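Local coordinates for protein putative oxidoreductase (Thermus thermophilus, PDB 2ISM) that is a putative oxidoreductase of the glucose/sorbosone dehydrogenase family, built as a beta-propeller and modelled with a calcium ion, at residues Y91-R96 with N105-L110. Sequence-based numbering, arbitrary orientation.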
# COMPACT_ATOMS: atom_id res chain seq x y z
N TYR B 91 12.63 -26.42 -0.63
CA TYR B 91 11.70 -27.05 0.29
C TYR B 91 10.42 -26.22 0.38
O TYR B 91 10.46 -25.00 0.51
CB TYR B 91 12.21 -27.37 1.70
CG TYR B 91 13.40 -28.31 1.69
CD1 TYR B 91 13.26 -29.64 1.29
CD2 TYR B 91 14.67 -27.86 2.05
CE1 TYR B 91 14.35 -30.50 1.24
CE2 TYR B 91 15.78 -28.71 2.01
CZ TYR B 91 15.61 -30.03 1.60
OH TYR B 91 16.70 -30.87 1.54
N VAL B 92 9.30 -26.92 0.28
CA VAL B 92 7.98 -26.31 0.38
C VAL B 92 7.33 -26.99 1.58
O VAL B 92 7.25 -28.22 1.64
CB VAL B 92 7.12 -26.58 -0.88
CG1 VAL B 92 5.71 -26.03 -0.67
CG2 VAL B 92 7.75 -25.92 -2.10
N TYR B 93 6.87 -26.20 2.55
CA TYR B 93 6.25 -26.75 3.74
C TYR B 93 4.74 -26.76 3.59
O TYR B 93 4.16 -25.86 2.98
CB TYR B 93 6.66 -25.96 4.98
CG TYR B 93 8.13 -26.14 5.33
CD1 TYR B 93 8.51 -26.90 6.43
CD2 TYR B 93 9.12 -25.57 4.54
CE1 TYR B 93 9.85 -27.09 6.74
CE2 TYR B 93 10.47 -25.75 4.84
CZ TYR B 93 10.83 -26.52 5.94
OH TYR B 93 12.16 -26.71 6.23
N ALA B 94 4.11 -27.78 4.15
CA ALA B 94 2.66 -27.90 4.08
C ALA B 94 2.13 -28.54 5.35
O ALA B 94 2.77 -29.43 5.92
CB ALA B 94 2.26 -28.72 2.87
N TYR B 95 0.95 -28.09 5.78
CA TYR B 95 0.27 -28.61 6.96
C TYR B 95 -0.86 -29.47 6.43
O TYR B 95 -1.66 -29.00 5.62
CB TYR B 95 -0.31 -27.44 7.78
CG TYR B 95 -0.96 -27.83 9.10
CD1 TYR B 95 -0.37 -27.47 10.31
CD2 TYR B 95 -2.17 -28.51 9.13
CE1 TYR B 95 -0.98 -27.77 11.53
CE2 TYR B 95 -2.79 -28.83 10.36
CZ TYR B 95 -2.19 -28.46 11.55
OH TYR B 95 -2.78 -28.75 12.76
N ARG B 96 -0.95 -30.73 6.87
CA ARG B 96 -2.02 -31.59 6.38
C ARG B 96 -2.55 -32.57 7.42
O ARG B 96 -1.85 -32.96 8.36
CB ARG B 96 -1.55 -32.40 5.16
CG ARG B 96 -0.50 -33.46 5.50
CD ARG B 96 -0.33 -34.49 4.39
NE ARG B 96 0.75 -35.42 4.69
CZ ARG B 96 1.09 -36.46 3.92
NH1 ARG B 96 0.42 -36.70 2.80
NH2 ARG B 96 2.10 -37.24 4.27
N ASN B 105 -2.74 -34.56 12.47
CA ASN B 105 -2.27 -33.46 11.64
C ASN B 105 -0.74 -33.46 11.71
O ASN B 105 -0.15 -33.95 12.68
CB ASN B 105 -2.83 -32.12 12.13
CG ASN B 105 -4.28 -31.89 11.70
OD1 ASN B 105 -5.20 -31.81 12.53
ND2 ASN B 105 -4.49 -31.80 10.40
N GLN B 106 -0.11 -32.93 10.68
CA GLN B 106 1.35 -32.89 10.64
C GLN B 106 1.81 -31.82 9.67
O GLN B 106 1.05 -31.35 8.83
CB GLN B 106 1.90 -34.24 10.17
CG GLN B 106 1.27 -34.74 8.88
CD GLN B 106 1.94 -35.98 8.31
OE1 GLN B 106 2.30 -36.90 9.04
NE2 GLN B 106 2.09 -36.01 7.00
N VAL B 107 3.07 -31.45 9.82
CA VAL B 107 3.69 -30.49 8.93
C VAL B 107 4.69 -31.32 8.16
O VAL B 107 5.51 -32.02 8.75
CB VAL B 107 4.45 -29.39 9.68
CG1 VAL B 107 5.22 -28.53 8.67
CG2 VAL B 107 3.48 -28.51 10.47
N VAL B 108 4.59 -31.29 6.84
CA VAL B 108 5.51 -32.04 6.01
C VAL B 108 6.30 -31.06 5.16
O VAL B 108 6.01 -29.87 5.13
CB VAL B 108 4.76 -33.03 5.08
CG1 VAL B 108 4.05 -34.08 5.91
CG2 VAL B 108 3.76 -32.29 4.20
N ARG B 109 7.31 -31.58 4.48
CA ARG B 109 8.17 -30.78 3.64
C ARG B 109 8.32 -31.51 2.30
O ARG B 109 8.51 -32.73 2.29
CB ARG B 109 9.53 -30.62 4.32
CG ARG B 109 10.48 -29.69 3.64
CD ARG B 109 11.69 -29.40 4.52
NE ARG B 109 12.73 -30.42 4.46
CZ ARG B 109 13.93 -30.28 5.02
NH1 ARG B 109 14.22 -29.16 5.67
NH2 ARG B 109 14.84 -31.23 4.92
N LEU B 110 8.21 -30.78 1.20
CA LEU B 110 8.36 -31.37 -0.13
C LEU B 110 9.63 -30.82 -0.77
O LEU B 110 10.01 -29.67 -0.52
CB LEU B 110 7.18 -31.00 -1.04
CG LEU B 110 5.74 -31.33 -0.64
CD1 LEU B 110 4.85 -31.18 -1.87
CD2 LEU B 110 5.64 -32.73 -0.10
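N105 meets Y95 at the outer part of the ring: its CB lies 3.4 Å from Y95 OH, and amide and ring planes differ by 38°. At Q106 the backbone N and O both bond to R96, an antiparallel hydrogen-bonded pair, and the two long side chains run side by side on one face of the sheet. V107 occupies the opposite face, paired with Y95 without hydrogen bonds; its CG2 touches Y95 CD1 at 4.0 Å, while CG1 reaches the edge of the Y93 ring. V108 returns to the R96 face, exchanging both backbone bonds with A94 and setting CG2 4.1 Å from A94 CB.

R109 is gripped by two tyrosines. Its CG, anti to the backbone N (chi1 -173°), stands over the Y93 ring, 4.0 Å from the centroid, a CH-pi contact. A bend at chi3 accompanies the turn of the guanidinium onto Y91, where R109 CZ sits 3.6 Å above the centroid of the Y91 ring and the planes differ by 14°, a stacked cation-pi pair. R109 NH1 donates in the guanidinium plane to Y93 OH (3.2 Å), which also bonds P176; salt bridges to D120 and E177 further fix the group.

L110 pairs with V92 through two backbone bonds. In the strand order 77-82, 92-98, 104-112, 117-127, strands 92-98 and 104-112 form the central hairpin of a four-stranded propeller blade, with strand 148-151 packing against Y93, Y95 and V107.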